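Long-range contacts in UspA1 (Moraxella catarrhalis, PDB 3NTN), which serves as a trimeric autotransporter adhesin of the outer membrane, linked to binding of host fibronectin and the receptor CEACAM1: residues Gly79-Asn89 / Gln95-Thr105; Asn104-Asn112 / Asn120-Ile128. One frame throughout, in Å; residues are numbered along the deposited sequence.

Contact 1: Gly79-Asn89 / Gln95-Thr105; sequences GENSVAIGSNN and QQNVFILGSNT
Val-83 pairs with Phe-99 where strands 83-85 and 99-101 run as neighbours in a parallel sheet, their axes 4.7 Å apart and 6° from parallel, and the pairing runs on to Ser-87 and Ser-103. Backbone bonds form the ladder: Val-98 O receives Val-83 N, Val-83 O receives Ile-100 N, and the pattern continues through Ile-85, Gly-102 and Ser-87 to Asn-104 N.

Side chains add polar links at both ends. Ser-82 OG accepts from Val-98 N (3.2 Å) and donates to Glu-80 O, which also takes Asn-97 N. Beyond the corner, the carboxamide of Asn-89 has both ends engaged. Its ND2 sends a nearly straight bond (169°) to Gly-102 O at 3.0 Å, lying in its own amide plane but coming down from above the plane of that carbonyl. Thr-105 OG1, set between its own backbone N and carbonyl carbon (chi1 56°), donates to Asn-89 OD1 at 2.8 Å. ND2 also bonds Asn-75 OD1 one turn back, which further fixes the amide's rotation.

Apolar contacts divide between the faces. Val-83 CG2 meets Phe-99 CD1 obliquely at 3.7 Å, and Ile-85 CG2 lies 4.0 Å from Leu-101 CD1; this face packs on both neighbouring subunits. Ala-84 and Ile-100 point into the coil, where Ile-100 CG2 slides past Asn-89 CG at 3.6 Å.

These are stacked turns of the left-handed parallel beta-roll of YadA-like heads. Apolar side chains on the trimer-facing side help join the subunits, while the Ser-82 hydroxyl and Asn-89 amide bond backbone atoms at the two ends of the strand pair and probably help keep the turns in register.

Contact 2: Asn104-Asn112 / Asn120-Ile128; sequences NTDTTNAQN and NTAGKAATI. With SO4 (sulfate ion), chain G.
Asp-106 meets the 120-128 segment through both polar atoms of its backbone. Its N donates to Thr-121 O at 3.0 Å, and its O accepts from Gly-123 N at 2.8 Å with an N-H...O angle of 178°. The two bonds straddle Ala-122 in a single beta bridge, with the CB atoms of Asp-106 and Ala-122 on the same side. Just before it, the side chains of Thr-105 and Thr-121 run alongside each other, CG2 of Thr-105 lying 4.1 Å from CB of Thr-121.

Further on, Ala-110 CB rests 3.9 Å from the bare CA of Gly-123, a close approach that the missing side chain permits. Gln-111, extended beyond CG (chi2 151°), passes beside Ala-125 so that OE1 receives Ala-126 N at 2.9 Å. The donor sits above the amide plane, 38° out of it.

Water bridges the segments: one molecule joins the backbone atoms Asp-106 O, Asn-109 N and Gly-123 O, and another links the side-chain NE2 of Gln-111 to Ala-126 O. Behind this layer, Asp-106 OD1 closes an Asx turn by taking Thr-108 N from above the carboxylate plane, and its syn lone pair receives Thr-108 OG1 at 2.8 Å. That double grip probably helps fix the bend from which Asn-109 to Gln-111 reach the second segment. Lys-124, packed on His-166 of the second subunit, bonds through NZ to O1 of a sulfate, probably from the crystallisation liquor, at 3.0 Å.

The two loops precede and follow strand 115-117 in the chain, and its Leu-116 packs against Thr-105 and Thr-121. Strand 99-101 adds Ile-100 beside Thr-105, Ser-154 of strand 153-154 bonds Ala-122 O, and Gln-163 of the second subunit takes Thr-127 N.

How the contacts relate
Contact 1 is the core contact: regular strands 83-85 and 99-101 in the wall of the roll, mostly buried, with one face turned to the other subunits. Contact 2, next along the coil, is only partly buried and joins the irregular loops before and after strand 115-117 in sequence. They share Asn-104 and Thr-105, where the second turn of contact 1 runs on into contact 2. They also touch where the side chain of Gln-95 and the backbone of Gln-96 probably bond Thr-107 and Asn-112. The chemistry shifts accordingly, from a continuous backbone ladder with apolar faces and side-chain bonds at its ends to a single bridge supplemented by water and one glutamine side chain.

Contact 1: Gly79-Asn89 / Gln95-Thr105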
ATOM      1  N   GLY B  79      -0.188  21.605  -3.879  1.00 52.56           N
ATOM      2  CA  GLY B  79      -1.382  21.385  -3.029  1.00 53.23           C
ATOM      3  C   GLY B  79      -0.904  21.204  -1.616  1.00 52.92           C
ATOM      4  O   GLY B  79       0.129  20.564  -1.412  1.00 50.34           O
ATOM      5  N   GLU B  80      -1.577  21.814  -0.642  1.00 55.56           N
ATOM      6  CA  GLU B  80      -1.082  21.737   0.739  1.00 56.62           C
ATOM      7  C   GLU B  80      -0.857  20.287   1.287  1.00 54.53           C
ATOM      8  O   GLU B  80      -1.552  19.330   0.894  1.00 52.48           O
ATOM      9  CB  GLU B  80      -1.962  22.535   1.674  1.00 60.94           C
ATOM     10  CG  GLU B  80      -1.992  24.050   1.397  1.00 68.10           C
ATOM     11  CD  GLU B  80      -2.379  24.852   2.651  1.00 79.00           C
ATOM     12  OE1 GLU B  80      -2.788  24.202   3.645  1.00 80.62           O
ATOM     13  OE2 GLU B  80      -2.265  26.125   2.654  1.00 85.39           O
ATOM     14  N   ASN B  81       0.155  20.148   2.155  1.00 53.82           N
ATOM     15  CA  ASN B  81       0.384  18.937   2.965  1.00 52.27           C
ATOM     16  C   ASN B  81       0.504  17.687   2.089  1.00 49.27           C
ATOM     17  O   ASN B  81      -0.001  16.616   2.408  1.00 50.02           O
ATOM     18  CB  ASN B  81      -0.680  18.830   4.089  1.00 55.28           C
ATOM     19  CG  ASN B  81      -0.596  20.012   5.092  1.00 60.07           C
ATOM     20  OD1 ASN B  81       0.498  20.437   5.446  1.00 64.71           O
ATOM     21  ND2 ASN B  81      -1.746  20.538   5.544  1.00 65.99           N
ATOM     22  N   SER B  82       1.181  17.846   0.966  1.00 46.34           N
ATOM     23  CA  SER B  82       1.348  16.795   0.017  1.00 44.21           C
ATOM     24  C   SER B  82       2.802  16.460  -0.089  1.00 42.97           C
ATOM     25  O   SER B  82       3.652  17.301   0.258  1.00 43.45           O
ATOM     26  CB  SER B  82       0.831  17.227  -1.351  1.00 43.37           C
ATOM     27  OG  SER B  82      -0.557  17.233  -1.309  1.00 44.43           O
ATOM     28  N   VAL B  83       3.060  15.238  -0.565  1.00 41.26           N
ATOM     29  CA  VAL B  83       4.410  14.660  -0.716  1.00 40.52           C
ATOM     30  C   VAL B  83       4.511  14.014  -2.106  1.00 40.15           C
ATOM     31  O   VAL B  83       3.578  13.366  -2.541  1.00 41.14           O
ATOM     32  CB  VAL B  83       4.642  13.620   0.419  1.00 40.79           C
ATOM     33  CG1 VAL B  83       5.941  12.776   0.215  1.00 37.86           C
ATOM     34  CG2 VAL B  83       4.634  14.328   1.771  1.00 41.46           C
ATOM     35  N   ALA B  84       5.623  14.193  -2.809  1.00 41.06           N
ATOM     36  CA  ALA B  84       5.927  13.368  -3.982  1.00 40.48           C
ATOM     37  C   ALA B  84       7.394  12.974  -3.946  1.00 41.75           C
ATOM     38  O   ALA B  84       8.280  13.841  -3.966  1.00 43.56           O
ATOM     39  CB  ALA B  84       5.670  14.126  -5.245  1.00 40.94           C
ATOM     40  N   ILE B  85       7.668  11.663  -3.971  1.00 41.20           N
ATOM     41  CA  ILE B  85       9.018  11.190  -3.986  1.00 39.70           C
ATOM     42  C   ILE B  85       9.097  10.254  -5.152  1.00 41.46           C
ATOM     43  O   ILE B  85       8.253   9.360  -5.276  1.00 42.14           O
ATOM     44  CB  ILE B  85       9.371  10.490  -2.669  1.00 39.32           C
ATOM     45  CG1 ILE B  85       9.249  11.490  -1.498  1.00 39.28           C
ATOM     46  CG2 ILE B  85      10.840   9.836  -2.701  1.00 35.64           C
ATOM     47  CD1 ILE B  85       9.337  10.813  -0.123  1.00 43.75           C
ATOM     48  N   GLY B  86      10.118  10.443  -5.995  1.00 42.52           N
ATOM     49  CA  GLY B  86      10.372   9.591  -7.154  1.00 43.12           C
ATOM     50  C   GLY B  86      10.568  10.506  -8.350  1.00 45.71           C
ATOM     51  O   GLY B  86      11.411  11.359  -8.292  1.00 46.90           O
ATOM     52  N   SER B  87       9.704  10.417  -9.368  1.00 46.45           N
ATOM     53  CA  SER B  87       9.966  10.980 -10.715  1.00 49.19           C
ATOM     54  C   SER B  87       8.723  11.368 -11.490  1.00 49.40           C
ATOM     55  O   SER B  87       7.776  10.606 -11.523  1.00 47.66           O
ATOM     56  CB  SER B  87      10.680   9.935 -11.542  1.00 50.72           C
ATOM     57  OG  SER B  87      11.995  10.339 -11.699  1.00 55.65           O
ATOM     58  N   ASN B  88       8.723  12.542 -12.134  1.00 52.11           N
ATOM     59  CA  ASN B  88       7.538  13.005 -12.907  1.00 53.48           C
ATOM     60  C   ASN B  88       6.200  12.756 -12.169  1.00 51.07           C
ATOM     61  O   ASN B  88       5.413  11.889 -12.560  1.00 52.49           O
ATOM     62  CB  ASN B  88       7.491  12.356 -14.317  1.00 55.70           C
ATOM     63  CG  ASN B  88       8.742  12.617 -15.126  1.00 63.54           C
ATOM     64  OD1 ASN B  88       8.933  13.724 -15.656  1.00 70.51           O
ATOM     65  ND2 ASN B  88       9.598  11.589 -15.268  1.00 68.93           N
ATOM     66  N   ASN B  89       5.952  13.486 -11.100  1.00 48.74           N
ATOM     67  CA  ASN B  89       4.700  13.393 -10.364  1.00 47.84           C
ATOM     68  C   ASN B  89       4.213  14.851 -10.195  1.00 49.01           C
ATOM     69  O   ASN B  89       5.041  15.771 -10.176  1.00 50.51           O
ATOM     70  CB  ASN B  89       4.894  12.729  -8.996  1.00 44.84           C
ATOM     71  CG  ASN B  89       5.518  11.318  -9.092  1.00 46.07           C
ATOM     72  OD1 ASN B  89       5.002  10.441  -9.792  1.00 43.56           O
ATOM     73  ND2 ASN B  89       6.607  11.096  -8.348  1.00 38.90           N
ATOM     74  N   GLN B  95      -5.589  19.937  -4.483  1.00 61.46           N
ATOM     75  CA  GLN B  95      -5.445  18.526  -4.188  1.00 59.51           C
ATOM     76  C   GLN B  95      -4.593  18.476  -2.947  1.00 58.01           C
ATOM     77  O   GLN B  95      -3.384  18.587  -3.052  1.00 58.48           O
ATOM     78  CB  GLN B  95      -4.714  17.781  -5.309  1.00 56.88           C
ATOM     79  CG  GLN B  95      -5.587  17.468  -6.471  1.00 59.84           C
ATOM     80  CD  GLN B  95      -4.869  16.798  -7.616  1.00 59.49           C
ATOM     81  OE1 GLN B  95      -3.817  17.268  -8.085  1.00 61.01           O
ATOM     82  NE2 GLN B  95      -5.465  15.711  -8.120  1.00 56.85           N
ATOM     83  N   GLN B  96      -5.213  18.291  -1.785  1.00 57.52           N
ATOM     84  CA  GLN B  96      -4.542  18.397  -0.513  1.00 55.91           C
ATOM     85  C   GLN B  96      -4.318  17.018   0.065  1.00 53.80           C
ATOM     86  O   GLN B  96      -5.085  16.114  -0.187  1.00 53.73           O
ATOM     87  CB  GLN B  96      -5.380  19.245   0.448  1.00 59.36           C
ATOM     88  CG  GLN B  96      -5.676  20.627  -0.095  1.00 63.51           C
ATOM     89  CD  GLN B  96      -6.646  21.399   0.758  1.00 72.24           C
ATOM     90  OE1 GLN B  96      -6.267  21.951   1.805  1.00 75.38           O
ATOM     91  NE2 GLN B  96      -7.919  21.446   0.324  1.00 74.58           N
ATOM     92  N   ASN B  97      -3.246  16.845   0.827  1.00 52.11           N
ATOM     93  CA  ASN B  97      -2.993  15.584   1.535  1.00 50.77           C
ATOM     94  C   ASN B  97      -2.817  14.393   0.637  1.00 48.16           C
ATOM     95  O   ASN B  97      -3.330  13.310   0.918  1.00 47.49           O
ATOM     96  CB  ASN B  97      -4.083  15.298   2.578  1.00 53.58           C
ATOM     97  CG  ASN B  97      -4.087  16.312   3.676  1.00 56.66           C
ATOM     98  OD1 ASN B  97      -4.966  17.139   3.729  1.00 61.91           O
ATOM     99  ND2 ASN B  97      -3.074  16.276   4.547  1.00 59.57           N
ATOM    100  N   VAL B  98      -2.086  14.602  -0.449  1.00 45.56           N
ATOM    101  CA  VAL B  98      -1.902  13.552  -1.410  1.00 44.18           C
ATOM    102  C   VAL B  98      -0.451  13.091  -1.334  1.00 41.61           C
ATOM    103  O   VAL B  98       0.444  13.910  -1.181  1.00 40.67           O
ATOM    104  CB  VAL B  98      -2.280  14.024  -2.784  1.00 45.04           C
ATOM    105  CG1 VAL B  98      -1.869  12.985  -3.854  1.00 43.61           C
ATOM    106  CG2 VAL B  98      -3.789  14.402  -2.828  1.00 46.86           C
ATOM    107  N   PHE B  99      -0.242  11.769  -1.336  1.00 40.54           N
ATOM    108  CA  PHE B  99       1.086  11.186  -1.105  1.00 38.50           C
ATOM    109  C   PHE B  99       1.437  10.272  -2.228  1.00 37.17           C
ATOM    110  O   PHE B  99       0.689   9.349  -2.489  1.00 36.57           O
ATOM    111  CB  PHE B  99       1.120  10.447   0.237  1.00 38.55           C
ATOM    112  CG  PHE B  99       0.735  11.353   1.413  1.00 41.29           C
ATOM    113  CD1 PHE B  99       1.721  12.094   2.101  1.00 38.77           C
ATOM    114  CD2 PHE B  99      -0.614  11.532   1.766  1.00 40.37           C
ATOM    115  CE1 PHE B  99       1.379  12.955   3.142  1.00 39.27           C
ATOM    116  CE2 PHE B  99      -0.984  12.401   2.821  1.00 40.67           C
ATOM    117  CZ  PHE B  99       0.013  13.133   3.494  1.00 40.63           C
ATOM    118  N   ILE B 100       2.594  10.523  -2.852  1.00 36.75           N
ATOM    119  CA  ILE B 100       3.062   9.743  -3.987  1.00 36.36           C
ATOM    120  C   ILE B 100       4.443   9.147  -3.732  1.00 36.71           C
ATOM    121  O   ILE B 100       5.391   9.839  -3.421  1.00 37.69           O
ATOM    122  CB  ILE B 100       3.136  10.642  -5.262  1.00 37.60           C
ATOM    123  CG1 ILE B 100       1.759  11.318  -5.519  1.00 37.41           C
ATOM    124  CG2 ILE B 100       3.578   9.807  -6.444  1.00 36.63           C
ATOM    125  CD1 ILE B 100       1.776  12.385  -6.622  1.00 37.12           C
ATOM    126  N   LEU B 101       4.561   7.830  -3.844  1.00 37.32           N
ATOM    127  CA  LEU B 101       5.883   7.214  -3.870  1.00 37.75           C
ATOM    128  C   LEU B 101       5.861   6.398  -5.155  1.00 38.21           C
ATOM    129  O   LEU B 101       5.218   5.357  -5.201  1.00 38.71           O
ATOM    130  CB  LEU B 101       6.112   6.341  -2.607  1.00 38.28           C
ATOM    131  CG  LEU B 101       7.428   5.540  -2.542  1.00 37.10           C
ATOM    132  CD1 LEU B 101       8.635   6.461  -2.493  1.00 35.64           C
ATOM    133  CD2 LEU B 101       7.446   4.572  -1.374  1.00 35.89           C
ATOM    134  N   GLY B 102       6.476   6.914  -6.213  1.00 38.51           N
ATOM    135  CA  GLY B 102       6.175   6.445  -7.553  1.00 39.46           C
ATOM    136  C   GLY B 102       6.792   7.331  -8.613  1.00 41.56           C
ATOM    137  O   GLY B 102       7.542   8.283  -8.294  1.00 42.63           O
ATOM    138  N   SER B 103       6.494   7.027  -9.873  1.00 42.37           N
ATOM    139  CA  SER B 103       6.995   7.766 -11.009  1.00 43.48           C
ATOM    140  C   SER B 103       5.936   7.790 -12.095  1.00 44.83           C
ATOM    141  O   SER B 103       5.083   6.913 -12.151  1.00 43.96           O
ATOM    142  CB  SER B 103       8.252   7.112 -11.554  1.00 45.38           C
ATOM    143  OG  SER B 103       8.060   5.727 -11.739  1.00 45.67           O
ATOM    144  N   ASN B 104       5.949   8.852 -12.903  1.00 46.34           N
ATOM    145  CA  ASN B 104       5.107   8.945 -14.075  1.00 48.56           C
ATOM    146  C   ASN B 104       3.654   8.688 -13.728  1.00 47.92           C
ATOM    147  O   ASN B 104       2.955   7.999 -14.477  1.00 48.20           O
ATOM    148  CB  ASN B 104       5.596   7.981 -15.184  1.00 50.38           C
ATOM    149  CG  ASN B 104       6.963   8.389 -15.752  1.00 54.85           C
ATOM    150  OD1 ASN B 104       7.974   8.189 -15.110  1.00 59.02           O
ATOM    151  ND2 ASN B 104       6.990   8.945 -16.962  1.00 61.49           N
ATOM    152  N   THR B 105       3.217   9.240 -12.591  1.00 46.68           N
ATOM    153  CA  THR B 105       1.844   9.054 -12.135  1.00 46.73           C
ATOM    154  C   THR B 105       0.842  10.022 -12.826  1.00 48.66           C
ATOM    155  O   THR B 105       1.220  10.889 -13.623  1.00 48.55           O
ATOM    156  CB  THR B 105       1.726   9.133 -10.582  1.00 44.34           C
ATOM    157  OG1 THR B 105       2.255  10.376 -10.189  1.00 45.98           O
ATOM    158  CG2 THR B 105       2.593   8.040  -9.830  1.00 44.64           C
TER
HETATM  159  O   HOH W   1      10.342   8.417 -14.254  1.00 27.55           O

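Contact 2: Asn104-Asn112 / Asn120-Ile128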
ATOM      1  N   ASN B 104       5.949   8.852 -12.903  1.00 46.34           N
ATOM      2  CA  ASN B 104       5.107   8.945 -14.075  1.00 48.56           C
ATOM      3  C   ASN B 104       3.654   8.688 -13.728  1.00 47.92           C
ATOM      4  O   ASN B 104       2.955   7.999 -14.477  1.00 48.20           O
ATOM      5  CB  ASN B 104       5.596   7.981 -15.184  1.00 50.38           C
ATOM      6  CG  ASN B 104       6.963   8.389 -15.752  1.00 54.85           C
ATOM      7  OD1 ASN B 104       7.974   8.189 -15.110  1.00 59.02           O
ATOM      8  ND2 ASN B 104       6.990   8.945 -16.962  1.00 61.49           N
ATOM      9  N   THR B 105       3.217   9.240 -12.591  1.00 46.68           N
ATOM     10  CA  THR B 105       1.844   9.054 -12.135  1.00 46.73           C
ATOM     11  C   THR B 105       0.842  10.022 -12.826  1.00 48.66           C
ATOM     12  O   THR B 105       1.220  10.889 -13.623  1.00 48.55           O
ATOM     13  CB  THR B 105       1.726   9.133 -10.582  1.00 44.34           C
ATOM     14  OG1 THR B 105       2.255  10.376 -10.189  1.00 45.98           O
ATOM     15  CG2 THR B 105       2.593   8.040  -9.830  1.00 44.64           C
ATOM     16  N   ASP B 106      -0.455   9.811 -12.552  1.00 49.24           N
ATOM     17  CA  ASP B 106      -1.535  10.632 -13.103  1.00 50.96           C
ATOM     18  C   ASP B 106      -2.444  10.911 -11.937  1.00 50.16           C
ATOM     19  O   ASP B 106      -3.080   9.991 -11.380  1.00 49.20           O
ATOM     20  CB  ASP B 106      -2.260   9.879 -14.214  1.00 52.87           C
ATOM     21  CG  ASP B 106      -3.539  10.587 -14.722  1.00 57.95           C
ATOM     22  OD1 ASP B 106      -3.620  11.841 -14.706  1.00 61.42           O
ATOM     23  OD2 ASP B 106      -4.474   9.864 -15.179  1.00 62.70           O
ATOM     24  N   THR B 107      -2.461  12.177 -11.538  1.00 50.05           N
ATOM     25  CA  THR B 107      -3.300  12.648 -10.440  1.00 50.16           C
ATOM     26  C   THR B 107      -4.558  13.432 -10.905  1.00 52.79           C
ATOM     27  O   THR B 107      -5.212  14.115 -10.091  1.00 53.80           O
ATOM     28  CB  THR B 107      -2.492  13.564  -9.559  1.00 48.73           C
ATOM     29  OG1 THR B 107      -1.886  14.537 -10.399  1.00 50.08           O
ATOM     30  CG2 THR B 107      -1.393  12.777  -8.776  1.00 45.08           C
ATOM     31  N   THR B 108      -4.879  13.361 -12.203  1.00 54.88           N
ATOM     32  CA  THR B 108      -6.113  13.957 -12.772  1.00 57.38           C
ATOM     33  C   THR B 108      -7.364  13.644 -11.938  1.00 58.93           C
ATOM     34  O   THR B 108      -8.164  14.548 -11.603  1.00 60.50           O
ATOM     35  CB  THR B 108      -6.326  13.490 -14.222  1.00 59.43           C
ATOM     36  OG1 THR B 108      -5.290  14.042 -15.050  1.00 60.88           O
ATOM     37  CG2 THR B 108      -7.718  13.943 -14.795  1.00 62.82           C
ATOM     38  N   ASN B 109      -7.535  12.366 -11.580  1.00 58.56           N
ATOM     39  CA  ASN B 109      -8.757  11.974 -10.888  1.00 60.21           C
ATOM     40  C   ASN B 109      -8.600  11.671  -9.420  1.00 58.65           C
ATOM     41  O   ASN B 109      -9.549  11.291  -8.757  1.00 61.27           O
ATOM     42  CB  ASN B 109      -9.461  10.853 -11.634  1.00 61.59           C
ATOM     43  CG  ASN B 109     -10.090  11.341 -12.916  1.00 65.65           C
ATOM     44  OD1 ASN B 109     -11.036  12.147 -12.902  1.00 69.25           O
ATOM     45  ND2 ASN B 109      -9.570  10.860 -14.039  1.00 64.92           N
ATOM     46  N   ALA B 110      -7.403  11.903  -8.911  1.00 57.03           N
ATOM     47  CA  ALA B 110      -7.071  11.720  -7.512  1.00 55.13           C
ATOM     48  C   ALA B 110      -7.785  12.783  -6.680  1.00 57.39           C
ATOM     49  O   ALA B 110      -7.672  13.968  -6.981  1.00 58.80           O
ATOM     50  CB  ALA B 110      -5.616  11.857  -7.361  1.00 52.16           C
ATOM     51  N   GLN B 111      -8.526  12.383  -5.652  1.00 57.75           N
ATOM     52  CA  GLN B 111      -9.052  13.357  -4.680  1.00 59.70           C
ATOM     53  C   GLN B 111      -8.139  13.558  -3.456  1.00 57.67           C
ATOM     54  O   GLN B 111      -7.197  12.796  -3.203  1.00 55.14           O
ATOM     55  CB  GLN B 111     -10.444  12.949  -4.182  1.00 62.75           C
ATOM     56  CG  GLN B 111     -11.523  12.742  -5.238  1.00 66.40           C
ATOM     57  CD  GLN B 111     -12.555  11.709  -4.761  1.00 72.92           C
ATOM     58  OE1 GLN B 111     -12.196  10.596  -4.317  1.00 70.65           O
ATOM     59  NE2 GLN B 111     -13.841  12.087  -4.813  1.00 77.78           N
ATOM     60  N   ASN B 112      -8.445  14.588  -2.688  1.00 54.43           N
ATOM     61  CA  ASN B 112      -7.787  14.840  -1.401  1.00 54.88           C
ATOM     62  C   ASN B 112      -7.641  13.541  -0.594  1.00 53.07           C
ATOM     63  O   ASN B 112      -8.588  12.783  -0.476  1.00 52.20           O
ATOM     64  CB  ASN B 112      -8.558  15.892  -0.596  1.00 57.14           C
ATOM     65  CG  ASN B 112      -8.656  17.221  -1.316  1.00 60.16           C
ATOM     66  OD1 ASN B 112      -7.763  17.602  -2.082  1.00 61.90           O
ATOM     67  ND2 ASN B 112      -9.723  17.941  -1.065  1.00 62.35           N
ATOM     68  N   ASN B 120       3.825   4.505 -13.243  1.00 44.08           N
ATOM     69  CA  ASN B 120       2.619   4.554 -14.064  1.00 46.35           C
ATOM     70  C   ASN B 120       1.326   4.452 -13.246  1.00 45.18           C
ATOM     71  O   ASN B 120       0.287   4.020 -13.723  1.00 48.22           O
ATOM     72  CB  ASN B 120       2.609   3.434 -15.104  1.00 48.04           C
ATOM     73  CG  ASN B 120       3.602   3.624 -16.168  1.00 52.70           C
ATOM     74  OD1 ASN B 120       4.012   4.737 -16.459  1.00 57.89           O
ATOM     75  ND2 ASN B 120       3.998   2.520 -16.803  1.00 59.22           N
ATOM     76  N   THR B 121       1.374   4.825 -11.994  1.00 43.58           N
ATOM     77  CA  THR B 121       0.199   4.686 -11.151  1.00 41.82           C
ATOM     78  C   THR B 121      -0.817   5.828 -11.369  1.00 42.62           C
ATOM     79  O   THR B 121      -0.427   6.979 -11.438  1.00 43.16           O
ATOM     80  CB  THR B 121       0.628   4.498  -9.690  1.00 39.95           C
ATOM     81  OG1 THR B 121       1.181   3.173  -9.571  1.00 40.10           O
ATOM     82  CG2 THR B 121      -0.563   4.604  -8.728  1.00 38.22           C
ATOM     83  N   ALA B 122      -2.108   5.504 -11.501  1.00 42.84           N
ATOM     84  CA  ALA B 122      -3.132   6.553 -11.578  1.00 44.26           C
ATOM     85  C   ALA B 122      -4.032   6.696 -10.338  1.00 44.47           C
ATOM     86  O   ALA B 122      -4.412   5.701  -9.713  1.00 43.81           O
ATOM     87  CB  ALA B 122      -3.990   6.394 -12.858  1.00 44.79           C
ATOM     88  N   GLY B 123      -4.363   7.959 -10.010  1.00 45.73           N
ATOM     89  CA  GLY B 123      -5.341   8.309  -8.983  1.00 45.35           C
ATOM     90  C   GLY B 123      -6.737   7.953  -9.469  1.00 47.71           C
ATOM     91  O   GLY B 123      -7.026   7.946 -10.685  1.00 48.24           O
ATOM     92  N   LYS B 124      -7.623   7.667  -8.514  1.00 47.74           N
ATOM     93  CA  LYS B 124      -9.019   7.301  -8.828  1.00 48.42           C
ATOM     94  C   LYS B 124      -9.940   7.825  -7.752  1.00 47.99           C
ATOM     95  O   LYS B 124      -9.616   7.761  -6.567  1.00 46.81           O
ATOM     96  CB  LYS B 124      -9.139   5.772  -8.900  1.00 48.06           C
ATOM     97  CG  LYS B 124     -10.175   5.265  -9.899  1.00 49.85           C
ATOM     98  CD  LYS B 124     -10.085   3.746  -9.969  1.00 49.97           C
ATOM     99  CE  LYS B 124     -11.451   3.124 -10.128  1.00 50.21           C
ATOM    100  NZ  LYS B 124     -11.265   1.883 -10.901  1.00 48.57           N
ATOM    101  N   ALA B 125     -11.102   8.318  -8.159  1.00 49.36           N
ATOM    102  CA  ALA B 125     -12.107   8.839  -7.245  1.00 49.83           C
ATOM    103  C   ALA B 125     -12.701   7.702  -6.383  1.00 48.67           C
ATOM    104  O   ALA B 125     -12.979   6.629  -6.881  1.00 49.05           O
ATOM    105  CB  ALA B 125     -13.220   9.557  -8.091  1.00 52.14           C
ATOM    106  N   ALA B 126     -12.862   7.924  -5.093  1.00 48.31           N
ATOM    107  CA  ALA B 126     -13.565   6.970  -4.230  1.00 48.60           C
ATOM    108  C   ALA B 126     -15.015   6.683  -4.681  1.00 50.42           C
ATOM    109  O   ALA B 126     -15.745   7.593  -5.079  1.00 53.23           O
ATOM    110  CB  ALA B 126     -13.559   7.474  -2.782  1.00 48.34           C
ATOM    111  N   THR B 127     -15.440   5.422  -4.645  1.00 50.25           N
ATOM    112  CA  THR B 127     -16.880   5.122  -4.811  1.00 51.13           C
ATOM    113  C   THR B 127     -17.462   4.607  -3.501  1.00 51.24           C
ATOM    114  O   THR B 127     -16.722   4.176  -2.595  1.00 49.26           O
ATOM    115  CB  THR B 127     -17.176   4.150  -5.984  1.00 51.07           C
ATOM    116  OG1 THR B 127     -16.464   2.898  -5.796  1.00 49.44           O
ATOM    117  CG2 THR B 127     -16.746   4.812  -7.326  1.00 52.36           C
ATOM    118  N   ILE B 128     -18.791   4.707  -3.393  1.00 53.50           N
ATOM    119  CA  ILE B 128     -19.531   4.258  -2.236  1.00 53.42           C
ATOM    120  C   ILE B 128     -20.137   2.926  -2.609  1.00 52.77           C
ATOM    121  O   ILE B 128     -20.977   2.857  -3.487  1.00 54.64           O
ATOM    122  CB  ILE B 128     -20.621   5.259  -1.834  1.00 57.16           C
ATOM    123  CG1 ILE B 128     -19.991   6.595  -1.415  1.00 57.35           C
ATOM    124  CG2 ILE B 128     -21.488   4.694  -0.668  1.00 59.12           C
ATOM    125  CD1 ILE B 128     -21.013   7.711  -1.186  1.00 63.92           C
TER
HETATM  126  S   SO4 G   1     -11.000   3.669 -14.215  1.00 93.40           S
HETATM  127  O1  SO4 G   1     -10.777   2.269 -13.840  1.00 90.54           O
HETATM  128  O2  SO4 G   1     -10.166   3.955 -15.392  1.00 93.43           O
HETATM  129  O3  SO4 G   1     -12.437   3.956 -14.415  1.00 91.94           O
HETATM  130  O4  SO4 G   1     -10.570   4.578 -13.147  1.00 95.18           O
HETATM  131  O   HOH W   2      -5.948  10.125 -12.194  1.00 22.22           O
HETATM  132  O   HOH W   3     -15.872  10.104  -4.650  1.00 24.22           O
HETATM  133  O   HOH W   4      -9.254   9.601  -5.028  1.00 29.48           O